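Local coordinates for protein transcriptional regulator ComR (Streptococcus vestibularis F0396, PDB 6HU8) that probably binds DNA as a peptide-responsive regulator of the RNPP family that controls competence signalling, at residues R22-L27 with A56-K61; Q194-D199 with L234-K239; T198-N203 with S240-Y245; D209-A214 with P247-L252. All coordinates share one frame; numbering follows the deposited sequence.

Contact 1. Residues R22-L27 with A56-K61; sequences REVLCL and AKRLGK
The carbonyl oxygen of Leu-25 accepts from two side chains of helix 49-59, the guanidinium of Arg-58 and the hydroxyl of Tyr-54. Arg-58 NE donates to Leu-25 O at 2.9 Å with an N-H...O angle of 156°, and the oxygen lies close to the guanidinium plane. On that same edge, Arg-58 NH2 donates to Val-24 O, again at 2.9 Å, but here the donor NH2 stands 50° out of the Val-24 carbonyl plane, off the lone-pair directions. The arginine gets there by folding back on itself: its chain is bent at chi2 (-73°) and again at chi3, which turns the N-H edge toward the last turn of helix 22-26. Helix 22-26 and helix 34-41 fit the two helices of a cro/C1-type helix-turn-helix, and the contact joins the first of them to the C-terminal end of helix 49-59. The carbonyls at the end of helix 22-26 carry partial negative charge, which would favour the cationic group. Leu-27, which has left helical geometry with positive phi, closes over one guanidinium face: its CD1 is 3.4 Å from Arg-58 NE and its CD2 3.5 Å from Arg-58 NH2. Beside the polar pair lies a buried apolar contact, where Leu-25 CD1 meets Leu-59 CD2 at 3.8 Å, the two side chains crossing at about a right angle. Past Leu-59, Gly-60, with positive phi, is the first residue to leave helical geometry and forms a Schellman motif, with Lys-61 N bonded back to Ala-56 O at 3.0 Å.

Contact 2. Residues Q194-D199 with L234-K239; sequences QNIPTD and LAVIEK
Ile-196 and Lys-239 run alongside each other in opposite directions, tying the connection between helices 181-192 and 200-219 to the flank of helix 226-240, within the helical array of the tetratricopeptide (TPR) region of ComR. Ile-196 points its side chain at the helix and divides its two branches between partners. Its CG1 branch stands anti to the carbonyl carbon and is fully extended (chi2 179°), which carries CD1 forward into the helix surface; there CD1 touches Ala-235 CB at 3.7 Å and Val-236 CG2 at 3.8 Å. The CG2 branch turns the other way, against the base of Lys-239, where Ile-196 CG2 is 3.7 Å from Lys-239 CG. Lys-239 itself adopts an unusual first torsion of -128°, away from the staggered positions, and bends again at chi2 and chi4. This curled path lays CB and CG against Ile-196 CG2 before the ammonium turns back to the loop backbone. Further out, Lys-239 CE passes Thr-198 OG1 at 4.0 Å, a looser contact in which the two side chains cross at about a right angle. Val-236 is the buried member of the apolar group and also leans on Asn-203 of helix 200-219, whereas Lys-239 and Thr-198 lie on the exposed side. A second lysine of the same helix, Lys-232, donates to Gln-194 O, so two lysines of one helix hold the loop backbone at carbonyls two residues apart. Lys-239 NZ completes the arrangement by donating to Ile-196 O at 2.8 Å, tilted 30° from the carbonyl plane.

Contact 3. Residues T198-N203 with S240-Y245; sequences TDDAYN and SQFHSY
Ser-240 OG stands between Asp-200 and Asn-203, one helical turn apart on helix 200-219, and is engaged in both hydrogen-bonding roles. It donates to Asp-200 OD1 at 3.0 Å, meeting the carboxylate on its anti side and 31° out of its plane. In return it accepts from Asn-203 ND2 at 2.7 Å, a nearly straight bond (168°) lying in the amide plane. The same ND2 also donates to Pro-197 O, which fixes the turn of the buried amide. Beside this polar cluster the Phe-242 ring comes in edge first: its CZ is 4.0 Å from Asp-200 O and its CE2 4.0 Å from Asn-203 CB. Ser-240 CB lies over one ring face, toward the rim, and Tyr-245 CE2 over the opposite face.

The next shell sets these groups in place. Gln-241, with positive phi, ends helix 226-240. Phe-242 is the centre of an inverse gamma turn; its side chain points toward helix 200-219, with CG anti to the carbonyl carbon (chi1 -65°). Asp-199 occupies the N-cap, its OD1 accepting weakly from Tyr-202 N. A turn between helices 226-240 and 246-261 is thus set against the start of a preceding helix, consistent with the stacked helical hairpins of a TPR array.

Contact 4. Residues D209-A214 with P247-L252; sequences DLMAIA and PGVYIL
Met-211 CE and Leu-252 CD2 each lie over the face of a peptide group, not at its edge: CE stands about 3.8 Å above the plane of the Gly-248 peptide, 3.9 Å from Gly-248 O, and CD2 about 3.9 Å above that of Ala-214, 4.2 Å from Ala-214 C. No aromatic ring takes part across the contact. Gly-248 has no side chain, and the Met-211 methyl comes in close to this bare stretch of backbone. Leu-252 CD1 sits between Met-211 SD and Ala-214 CB, at 3.7 Å from each. Met-211 bends at chi2 and chi3 (-69° and -79°), which curls the sulfur and methyl toward helix 246-261 although its first bond does not point at that helix. Its SD also brushes Val-249 CG2, at 4.2 Å.

The two helix segments run almost parallel, 19° apart, with axes 11.0 Å from each other at closest approach. Helix 226-240 lies between them in sequence, so helices two apart in the chain pack side by side, as in a TPR array. Outside the pair, Ile-213 meets helices 160-173 and 181-192, and Ile-251 meets helix 285-296. No hydrogen bond crosses this interface, and its cohesion rests on apolar burial and van der Waals packing between thioether, methyl and branched aliphatic groups.

Overall arrangement
From the N terminus, contact 1 closes a 28-residue loop within the helix-turn-helix part and is complete before the others open; its centre lies about 37 to 42 Å from theirs. The remaining three belong to the TPR region. Contacts 2 and 3 start from the same stretch, sharing Thr-198 and Asp-199, and end on consecutive pieces of chain, with centres about 7 Å apart. Contact 4 crosses both, because 209-214 opens before either has closed and 247-252 follows both. Contact 2 joins the loop before helix 200-219 to helix 226-240, contact 3 joins the start of helix 200-219 to the turn after helix 226-240, and contact 4 pairs helices 200-219 and 246-261.

Contact 1. Residues R22-L27 with A56-K61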
loop_
_atom_site.group_PDB
_atom_site.type_symbol
_atom_site.label_atom_id
_atom_site.label_comp_id
_atom_site.label_asym_id
_atom_site.label_seq_id
_atom_site.Cartn_x
_atom_site.Cartn_y
_atom_site.Cartn_z
ATOM N N ARG A 22 -1.411 -29.799 -0.141
ATOM C CA ARG A 22 -1.205 -28.352 -0.203
ATOM C C ARG A 22 -1.075 -27.751 1.177
ATOM O O ARG A 22 -0.223 -26.880 1.395
ATOM C CB ARG A 22 -2.343 -27.665 -0.957
ATOM C CG ARG A 22 -2.403 -28.101 -2.406
ATOM C CD ARG A 22 -3.249 -27.151 -3.194
ATOM N NE ARG A 22 -3.161 -27.405 -4.627
ATOM C CZ ARG A 22 -4.023 -28.141 -5.316
ATOM N NH1 ARG A 22 -5.056 -28.712 -4.702
ATOM N NH2 ARG A 22 -3.849 -28.300 -6.624
ATOM N N GLU A 23 -1.918 -28.191 2.119
ATOM C CA GLU A 23 -1.862 -27.625 3.468
ATOM C C GLU A 23 -0.500 -27.916 4.106
ATOM O O GLU A 23 0.043 -27.066 4.815
ATOM C CB GLU A 23 -2.999 -28.167 4.368
ATOM C CG GLU A 23 -4.357 -27.504 4.132
ATOM C CD GLU A 23 -5.022 -27.938 2.833
ATOM O OE1 GLU A 23 -4.630 -28.997 2.297
ATOM O OE2 GLU A 23 -5.943 -27.222 2.347
ATOM N N VAL A 24 0.042 -29.110 3.865
ATOM C CA VAL A 24 1.365 -29.457 4.407
ATOM C C VAL A 24 2.443 -28.547 3.808
ATOM O O VAL A 24 3.274 -27.986 4.528
ATOM C CB VAL A 24 1.724 -30.926 4.147
ATOM C CG1 VAL A 24 3.217 -31.191 4.418
ATOM C CG2 VAL A 24 0.848 -31.853 5.015
ATOM N N LEU A 25 2.421 -28.379 2.494
ATOM C CA LEU A 25 3.421 -27.509 1.858
ATOM C C LEU A 25 3.325 -26.089 2.445
ATOM O O LEU A 25 4.344 -25.475 2.806
ATOM C CB LEU A 25 3.242 -27.500 0.333
ATOM C CG LEU A 25 4.448 -26.936 -0.451
ATOM C CD1 LEU A 25 4.565 -27.598 -1.825
ATOM C CD2 LEU A 25 4.365 -25.436 -0.600
ATOM N N CYS A 26 2.103 -25.576 2.599
ATOM C CA CYS A 26 1.941 -24.176 2.967
ATOM C C CYS A 26 2.151 -23.880 4.454
ATOM O O CYS A 26 2.248 -22.706 4.842
ATOM C CB CYS A 26 0.563 -23.674 2.538
ATOM S SG CYS A 26 0.382 -23.582 0.730
ATOM N N LEU A 27 2.244 -24.925 5.273
ATOM C CA LEU A 27 2.440 -24.774 6.727
ATOM C C LEU A 27 1.475 -23.747 7.303
ATOM O O LEU A 27 0.268 -23.880 7.100
ATOM C CB LEU A 27 3.895 -24.403 7.049
ATOM C CG LEU A 27 4.889 -25.496 6.603
ATOM C CD1 LEU A 27 6.348 -25.047 6.797
ATOM C CD2 LEU A 27 4.645 -26.823 7.309
ATOM N N ALA A 56 10.360 -24.016 -3.176
ATOM C CA ALA A 56 11.529 -24.844 -3.444
ATOM C C ALA A 56 12.136 -25.349 -2.135
ATOM O O ALA A 56 12.549 -26.501 -2.053
ATOM C CB ALA A 56 12.563 -24.076 -4.273
ATOM N N LYS A 57 12.180 -24.501 -1.111
ATOM C CA LYS A 57 12.676 -24.962 0.182
ATOM C C LYS A 57 11.813 -26.112 0.736
ATOM O O LYS A 57 12.336 -27.088 1.254
ATOM C CB LYS A 57 12.733 -23.814 1.188
ATOM C CG LYS A 57 13.478 -24.174 2.464
ATOM C CD LYS A 57 13.310 -23.129 3.543
ATOM C CE LYS A 57 14.059 -23.527 4.813
ATOM N NZ LYS A 57 14.458 -22.332 5.623
ATOM N N ARG A 58 10.493 -26.002 0.606
ATOM C CA ARG A 58 9.589 -27.020 1.162
ATOM C C ARG A 58 9.728 -28.349 0.421
ATOM O O ARG A 58 9.534 -29.417 1.003
ATOM C CB ARG A 58 8.140 -26.534 1.102
ATOM C CG ARG A 58 7.823 -25.320 1.971
ATOM C CD ARG A 58 7.779 -25.623 3.473
ATOM N NE ARG A 58 6.782 -26.649 3.804
ATOM C CZ ARG A 58 7.050 -27.764 4.482
ATOM N NH1 ARG A 58 8.277 -27.996 4.924
ATOM N NH2 ARG A 58 6.080 -28.647 4.728
ATOM N N LEU A 59 10.070 -28.285 -0.866
ATOM C CA LEU A 59 10.222 -29.497 -1.685
ATOM C C LEU A 59 11.656 -30.022 -1.751
ATOM O O LEU A 59 11.907 -31.029 -2.399
ATOM C CB LEU A 59 9.721 -29.244 -3.107
ATOM C CG LEU A 59 8.224 -28.950 -3.236
ATOM C CD1 LEU A 59 7.873 -28.567 -4.668
ATOM C CD2 LEU A 59 7.333 -30.115 -2.703
ATOM N N GLY A 60 12.587 -29.335 -1.092
ATOM C CA GLY A 60 13.971 -29.778 -1.036
ATOM C C GLY A 60 14.672 -29.652 -2.382
ATOM O O GLY A 60 15.591 -30.408 -2.680
ATOM N N LYS A 61 14.211 -28.703 -3.193
ATOM C CA LYS A 61 14.748 -28.462 -4.536
ATOM C C LYS A 61 15.434 -27.107 -4.622
ATOM O O LYS A 61 15.260 -26.251 -3.743
ATOM C CB LYS A 61 13.625 -28.535 -5.572
ATOM C CG LYS A 61 12.931 -29.876 -5.606
ATOM C CD LYS A 61 13.889 -30.942 -6.121
ATOM C CE LYS A 61 13.191 -32.238 -6.431
ATOM N NZ LYS A 61 14.172 -33.210 -6.972
#

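Contact 2. Residues Q194-D199 with L234-K239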
loop_
_atom_site.group_PDB
_atom_site.type_symbol
_atom_site.label_atom_id
_atom_site.label_comp_id
_atom_site.label_asym_id
_atom_site.label_seq_id
_atom_site.Cartn_x
_atom_site.Cartn_y
_atom_site.Cartn_z
ATOM N N GLN A 194 8.192 1.542 11.328
ATOM C CA GLN A 194 8.998 1.305 10.131
ATOM C C GLN A 194 10.154 2.285 10.059
ATOM O O GLN A 194 9.994 3.488 10.320
ATOM C CB GLN A 194 8.140 1.402 8.862
ATOM C CG GLN A 194 7.060 0.325 8.767
ATOM C CD GLN A 194 7.625 -1.078 8.910
ATOM O OE1 GLN A 194 8.423 -1.518 8.086
ATOM N NE2 GLN A 194 7.221 -1.779 9.964
ATOM N N ASN A 195 11.328 1.768 9.718
ATOM C CA ASN A 195 12.459 2.631 9.447
ATOM C C ASN A 195 12.104 3.547 8.288
ATOM O O ASN A 195 11.316 3.172 7.422
ATOM C CB ASN A 195 13.718 1.818 9.129
ATOM C CG ASN A 195 14.872 2.700 8.669
ATOM O OD1 ASN A 195 15.340 3.572 9.409
ATOM N ND2 ASN A 195 15.326 2.490 7.435
ATOM N N ILE A 196 12.662 4.754 8.285
ATOM C CA ILE A 196 12.466 5.678 7.183
ATOM C C ILE A 196 13.756 5.727 6.357
ATOM O O ILE A 196 14.760 6.267 6.804
ATOM C CB ILE A 196 12.078 7.089 7.685
ATOM C CG1 ILE A 196 10.900 7.001 8.661
ATOM C CG2 ILE A 196 11.753 8.002 6.512
ATOM C CD1 ILE A 196 10.455 8.350 9.222
ATOM N N PRO A 197 13.731 5.141 5.148
ATOM C CA PRO A 197 14.920 5.007 4.301
ATOM C C PRO A 197 15.107 6.159 3.324
ATOM O O PRO A 197 14.244 7.033 3.236
ATOM C CB PRO A 197 14.634 3.719 3.531
ATOM C CG PRO A 197 13.140 3.780 3.317
ATOM C CD PRO A 197 12.567 4.449 4.561
ATOM N N THR A 198 16.223 6.143 2.599
ATOM C CA THR A 198 16.431 7.023 1.449
ATOM C C THR A 198 15.853 6.335 0.215
ATOM O O THR A 198 16.537 5.573 -0.485
ATOM C CB THR A 198 17.933 7.364 1.242
ATOM O OG1 THR A 198 18.340 8.313 2.237
ATOM C CG2 THR A 198 18.179 7.991 -0.128
ATOM N N ASP A 199 14.571 6.593 -0.020
ATOM C CA ASP A 199 13.797 5.926 -1.058
ATOM C C ASP A 199 12.446 6.603 -1.108
ATOM O O ASP A 199 11.553 6.312 -0.292
ATOM C CB ASP A 199 13.660 4.431 -0.769
ATOM C CG ASP A 199 12.810 3.692 -1.800
ATOM O OD1 ASP A 199 12.417 4.280 -2.827
ATOM O OD2 ASP A 199 12.554 2.495 -1.583
ATOM N N LEU A 234 5.717 14.027 9.619
ATOM C CA LEU A 234 6.680 15.109 9.489
ATOM C C LEU A 234 8.093 14.543 9.320
ATOM O O LEU A 234 8.910 15.098 8.575
ATOM C CB LEU A 234 6.608 16.050 10.703
ATOM C CG LEU A 234 5.327 16.876 10.866
ATOM C CD1 LEU A 234 5.418 17.804 12.067
ATOM C CD2 LEU A 234 5.037 17.680 9.613
ATOM N N ALA A 235 8.382 13.440 10.004
ATOM C CA ALA A 235 9.687 12.774 9.847
ATOM C C ALA A 235 9.905 12.252 8.430
ATOM O O ALA A 235 11.017 12.345 7.891
ATOM C CB ALA A 235 9.830 11.635 10.843
ATOM N N VAL A 236 8.860 11.708 7.809
ATOM C CA VAL A 236 8.990 11.246 6.421
ATOM C C VAL A 236 9.207 12.425 5.477
ATOM O O VAL A 236 10.084 12.380 4.605
ATOM C CB VAL A 236 7.770 10.449 5.958
ATOM C CG1 VAL A 236 7.876 10.130 4.475
ATOM C CG2 VAL A 236 7.627 9.172 6.776
ATOM N N ILE A 237 8.420 13.485 5.661
ATOM C CA ILE A 237 8.577 14.701 4.862
ATOM C C ILE A 237 10.004 15.243 4.982
ATOM O O ILE A 237 10.622 15.622 3.986
ATOM C CB ILE A 237 7.569 15.792 5.284
ATOM C CG1 ILE A 237 6.162 15.440 4.775
ATOM C CG2 ILE A 237 8.008 17.175 4.763
ATOM C CD1 ILE A 237 5.048 16.274 5.389
ATOM N N GLU A 238 10.530 15.240 6.201
ATOM C CA GLU A 238 11.895 15.692 6.448
ATOM C C GLU A 238 12.934 14.860 5.699
ATOM O O GLU A 238 13.885 15.414 5.130
ATOM C CB GLU A 238 12.204 15.663 7.943
ATOM C CG GLU A 238 13.577 16.227 8.283
ATOM C CD GLU A 238 13.736 17.665 7.825
ATOM O OE1 GLU A 238 12.892 18.509 8.205
ATOM O OE2 GLU A 238 14.697 17.952 7.079
ATOM N N LYS A 239 12.749 13.539 5.694
ATOM C CA LYS A 239 13.722 12.636 5.102
ATOM C C LYS A 239 13.798 12.837 3.596
ATOM O O LYS A 239 14.885 12.896 3.014
ATOM C CB LYS A 239 13.377 11.181 5.425
ATOM C CG LYS A 239 14.532 10.376 6.026
ATOM C CD LYS A 239 15.667 10.192 5.042
ATOM C CE LYS A 239 16.903 9.604 5.721
ATOM N NZ LYS A 239 16.599 8.283 6.346
#

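Contact 3. Residues T198-N203 with S240-Y245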
loop_
_atom_site.group_PDB
_atom_site.type_symbol
_atom_site.label_atom_id
_atom_site.label_comp_id
_atom_site.label_asym_id
_atom_site.label_seq_id
_atom_site.Cartn_x
_atom_site.Cartn_y
_atom_site.Cartn_z
ATOM N N THR A 198 16.223 6.143 2.599
ATOM C CA THR A 198 16.431 7.023 1.449
ATOM C C THR A 198 15.853 6.335 0.215
ATOM O O THR A 198 16.537 5.573 -0.485
ATOM C CB THR A 198 17.933 7.364 1.242
ATOM O OG1 THR A 198 18.340 8.313 2.237
ATOM C CG2 THR A 198 18.179 7.991 -0.128
ATOM N N ASP A 199 14.571 6.593 -0.020
ATOM C CA ASP A 199 13.797 5.926 -1.058
ATOM C C ASP A 199 12.446 6.603 -1.108
ATOM O O ASP A 199 11.553 6.312 -0.292
ATOM C CB ASP A 199 13.660 4.431 -0.769
ATOM C CG ASP A 199 12.810 3.692 -1.800
ATOM O OD1 ASP A 199 12.417 4.280 -2.827
ATOM O OD2 ASP A 199 12.554 2.495 -1.583
ATOM N N ASP A 200 12.313 7.526 -2.055
ATOM C CA ASP A 200 11.110 8.345 -2.173
ATOM C C ASP A 200 9.862 7.504 -2.466
ATOM O O ASP A 200 8.810 7.761 -1.897
ATOM C CB ASP A 200 11.291 9.405 -3.259
ATOM C CG ASP A 200 12.275 10.502 -2.853
ATOM O OD1 ASP A 200 12.719 10.538 -1.681
ATOM O OD2 ASP A 200 12.585 11.345 -3.715
ATOM N N ALA A 201 9.984 6.514 -3.352
ATOM C CA ALA A 201 8.856 5.643 -3.667
ATOM C C ALA A 201 8.310 5.003 -2.398
ATOM O O ALA A 201 7.092 5.003 -2.156
ATOM C CB ALA A 201 9.264 4.575 -4.662
ATOM N N TYR A 202 9.218 4.475 -1.578
ATOM C CA TYR A 202 8.828 3.819 -0.335
ATOM C C TYR A 202 8.216 4.834 0.624
ATOM O O TYR A 202 7.171 4.584 1.260
ATOM C CB TYR A 202 10.033 3.127 0.320
ATOM C CG TYR A 202 9.677 2.384 1.599
ATOM C CD1 TYR A 202 9.264 1.056 1.566
ATOM C CD2 TYR A 202 9.744 3.016 2.834
ATOM C CE1 TYR A 202 8.942 0.379 2.729
ATOM C CE2 TYR A 202 9.418 2.348 3.995
ATOM C CZ TYR A 202 9.017 1.033 3.939
ATOM O OH TYR A 202 8.682 0.365 5.099
ATOM N N ASN A 203 8.863 5.989 0.727
ATOM C CA ASN A 203 8.405 7.013 1.650
ATOM C C ASN A 203 7.068 7.598 1.219
ATOM O O ASN A 203 6.274 8.000 2.063
ATOM C CB ASN A 203 9.444 8.115 1.791
ATOM C CG ASN A 203 10.680 7.643 2.511
ATOM O OD1 ASN A 203 10.668 6.595 3.155
ATOM N ND2 ASN A 203 11.757 8.404 2.407
ATOM N N SER A 240 12.639 12.984 2.965
ATOM C CA SER A 240 12.591 13.059 1.515
ATOM C C SER A 240 12.330 14.448 0.982
ATOM O O SER A 240 12.179 14.623 -0.231
ATOM C CB SER A 240 11.528 12.107 0.979
ATOM O OG SER A 240 11.926 10.769 1.179
ATOM N N GLN A 241 12.279 15.430 1.880
ATOM C CA GLN A 241 12.048 16.823 1.509
ATOM C C GLN A 241 10.744 17.024 0.730
ATOM O O GLN A 241 10.711 17.779 -0.239
ATOM C CB GLN A 241 13.240 17.362 0.698
ATOM C CG GLN A 241 14.478 17.631 1.548
ATOM C CD GLN A 241 14.182 18.561 2.718
ATOM O OE1 GLN A 241 13.928 19.753 2.533
ATOM N NE2 GLN A 241 14.195 18.012 3.930
ATOM N N PHE A 242 9.670 16.355 1.156
ATOM C CA PHE A 242 8.365 16.526 0.517
ATOM C C PHE A 242 7.657 17.812 0.965
ATOM O O PHE A 242 6.704 17.741 1.749
ATOM C CB PHE A 242 7.438 15.350 0.840
ATOM C CG PHE A 242 7.882 14.032 0.294
ATOM C CD1 PHE A 242 8.465 13.935 -0.961
ATOM C CD2 PHE A 242 7.685 12.870 1.032
ATOM C CE1 PHE A 242 8.856 12.705 -1.459
ATOM C CE2 PHE A 242 8.080 11.635 0.534
ATOM C CZ PHE A 242 8.663 11.558 -0.712
ATOM N N HIS A 243 8.082 18.970 0.471
ATOM C CA HIS A 243 7.506 20.240 0.920
ATOM C C HIS A 243 6.016 20.386 0.616
ATOM O O HIS A 243 5.259 20.987 1.395
ATOM C CB HIS A 243 8.275 21.406 0.288
ATOM C CG HIS A 243 9.749 21.332 0.524
ATOM N ND1 HIS A 243 10.671 21.399 -0.497
ATOM C CD2 HIS A 243 10.453 21.142 1.663
ATOM C CE1 HIS A 243 11.886 21.276 0.007
ATOM N NE2 HIS A 243 11.784 21.117 1.314
ATOM N N SER A 244 5.592 19.861 -0.524
ATOM C CA SER A 244 4.188 19.950 -0.903
ATOM C C SER A 244 3.248 19.157 0.021
ATOM O O SER A 244 2.042 19.357 -0.036
ATOM C CB SER A 244 3.997 19.466 -2.337
ATOM O OG SER A 244 4.840 20.184 -3.217
ATOM N N TYR A 245 3.788 18.256 0.840
ATOM C CA TYR A 245 2.934 17.381 1.660
ATOM C C TYR A 245 2.660 17.942 3.044
ATOM O O TYR A 245 1.817 17.409 3.769
ATOM C CB TYR A 245 3.542 15.987 1.832
ATOM C CG TYR A 245 3.670 15.180 0.556
ATOM C CD1 TYR A 245 3.337 15.730 -0.681
ATOM C CD2 TYR A 245 4.135 13.869 0.588
ATOM C CE1 TYR A 245 3.477 14.999 -1.858
ATOM C CE2 TYR A 245 4.277 13.132 -0.579
ATOM C CZ TYR A 245 3.948 13.705 -1.804
ATOM O OH TYR A 245 4.078 12.985 -2.980
#

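Contact 4. Residues D209-A214 with P247-L252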
loop_
_atom_site.group_PDB
_atom_site.type_symbol
_atom_site.label_atom_id
_atom_site.label_comp_id
_atom_site.label_asym_id
_atom_site.label_seq_id
_atom_site.Cartn_x
_atom_site.Cartn_y
_atom_site.Cartn_z
ATOM N N ASP A 209 0.044 5.919 3.703
ATOM C CA ASP A 209 -0.523 5.074 4.749
ATOM C C ASP A 209 -0.667 5.836 6.059
ATOM O O ASP A 209 -1.649 5.686 6.766
ATOM C CB ASP A 209 0.342 3.847 4.981
ATOM C CG ASP A 209 0.110 2.779 3.944
ATOM O OD1 ASP A 209 -0.690 3.014 3.015
ATOM O OD2 ASP A 209 0.731 1.714 4.067
ATOM N N LEU A 210 0.338 6.625 6.396
ATOM C CA LEU A 210 0.258 7.446 7.602
ATOM C C LEU A 210 -0.883 8.463 7.492
ATOM O O LEU A 210 -1.612 8.702 8.464
ATOM C CB LEU A 210 1.596 8.135 7.842
ATOM C CG LEU A 210 2.698 7.208 8.353
ATOM C CD1 LEU A 210 4.045 7.871 8.237
ATOM C CD2 LEU A 210 2.416 6.830 9.787
ATOM N N MET A 211 -1.052 9.063 6.312
ATOM C CA MET A 211 -2.164 9.994 6.134
ATOM C C MET A 211 -3.490 9.291 6.374
ATOM O O MET A 211 -4.383 9.865 7.009
ATOM C CB MET A 211 -2.151 10.641 4.743
ATOM C CG MET A 211 -1.070 11.745 4.567
ATOM S SD MET A 211 -1.325 13.269 5.505
ATOM C CE MET A 211 -2.559 14.083 4.487
ATOM N N ALA A 212 -3.611 8.062 5.865
ATOM C CA ALA A 212 -4.831 7.256 6.016
ATOM C C ALA A 212 -5.146 6.962 7.481
ATOM O O ALA A 212 -6.298 7.028 7.901
ATOM C CB ALA A 212 -4.711 5.920 5.227
ATOM N N ILE A 213 -4.115 6.602 8.236
ATOM C CA ILE A 213 -4.220 6.369 9.672
ATOM C C ILE A 213 -4.749 7.607 10.403
ATOM O O ILE A 213 -5.640 7.522 11.249
ATOM C CB ILE A 213 -2.837 5.967 10.233
ATOM C CG1 ILE A 213 -2.454 4.566 9.733
ATOM C CG2 ILE A 213 -2.792 6.087 11.746
ATOM C CD1 ILE A 213 -0.997 4.191 9.942
ATOM N N ALA A 214 -4.217 8.773 10.055
ATOM C CA ALA A 214 -4.578 10.006 10.764
ATOM C C ALA A 214 -6.022 10.374 10.472
ATOM O O ALA A 214 -6.779 10.717 11.380
ATOM C CB ALA A 214 -3.643 11.131 10.375
ATOM N N PRO A 247 1.252 20.876 4.071
ATOM C CA PRO A 247 -0.035 21.460 4.470
ATOM C C PRO A 247 -1.082 20.416 4.886
ATOM O O PRO A 247 -1.777 20.649 5.884
ATOM C CB PRO A 247 -0.463 22.233 3.217
ATOM C CG PRO A 247 0.891 22.696 2.626
ATOM C CD PRO A 247 1.738 21.449 2.793
ATOM N N GLY A 248 -1.163 19.285 4.189
ATOM C CA GLY A 248 -2.111 18.248 4.557
ATOM C C GLY A 248 -1.892 17.704 5.955
ATOM O O GLY A 248 -2.839 17.291 6.634
ATOM N N VAL A 249 -0.643 17.717 6.403
ATOM C CA VAL A 249 -0.311 17.208 7.732
ATOM C C VAL A 249 -0.771 18.173 8.820
ATOM O O VAL A 249 -1.405 17.771 9.804
ATOM C CB VAL A 249 1.205 16.946 7.857
ATOM C CG1 VAL A 249 1.541 16.469 9.254
ATOM C CG2 VAL A 249 1.645 15.896 6.822
ATOM N N TYR A 250 -0.464 19.454 8.649
ATOM C CA TYR A 250 -0.895 20.452 9.630
ATOM C C TYR A 250 -2.415 20.669 9.646
ATOM O O TYR A 250 -2.987 21.064 10.676
ATOM C CB TYR A 250 -0.151 21.763 9.388
ATOM C CG TYR A 250 1.281 21.628 9.840
ATOM C CD1 TYR A 250 1.585 21.501 11.187
ATOM C CD2 TYR A 250 2.319 21.585 8.928
ATOM C CE1 TYR A 250 2.882 21.352 11.616
ATOM C CE2 TYR A 250 3.625 21.425 9.350
ATOM C CZ TYR A 250 3.894 21.319 10.700
ATOM O OH TYR A 250 5.191 21.163 11.127
ATOM N N ILE A 251 -3.077 20.399 8.528
ATOM C CA ILE A 251 -4.543 20.473 8.504
ATOM C C ILE A 251 -5.130 19.390 9.417
ATOM O O ILE A 251 -6.031 19.670 10.216
ATOM C CB ILE A 251 -5.105 20.317 7.065
ATOM C CG1 ILE A 251 -4.822 21.568 6.227
ATOM C CG2 ILE A 251 -6.614 20.020 7.092
ATOM C CD1 ILE A 251 -5.220 21.415 4.744
ATOM N N LEU A 252 -4.618 18.164 9.312
ATOM C CA LEU A 252 -5.047 17.069 10.199
ATOM C C LEU A 252 -4.767 17.373 11.668
ATOM O O LEU A 252 -5.614 17.106 12.524
ATOM C CB LEU A 252 -4.365 15.743 9.825
ATOM C CG LEU A 252 -4.866 15.005 8.586
ATOM C CD1 LEU A 252 -3.809 14.005 8.090
ATOM C CD2 LEU A 252 -6.177 14.272 8.919
#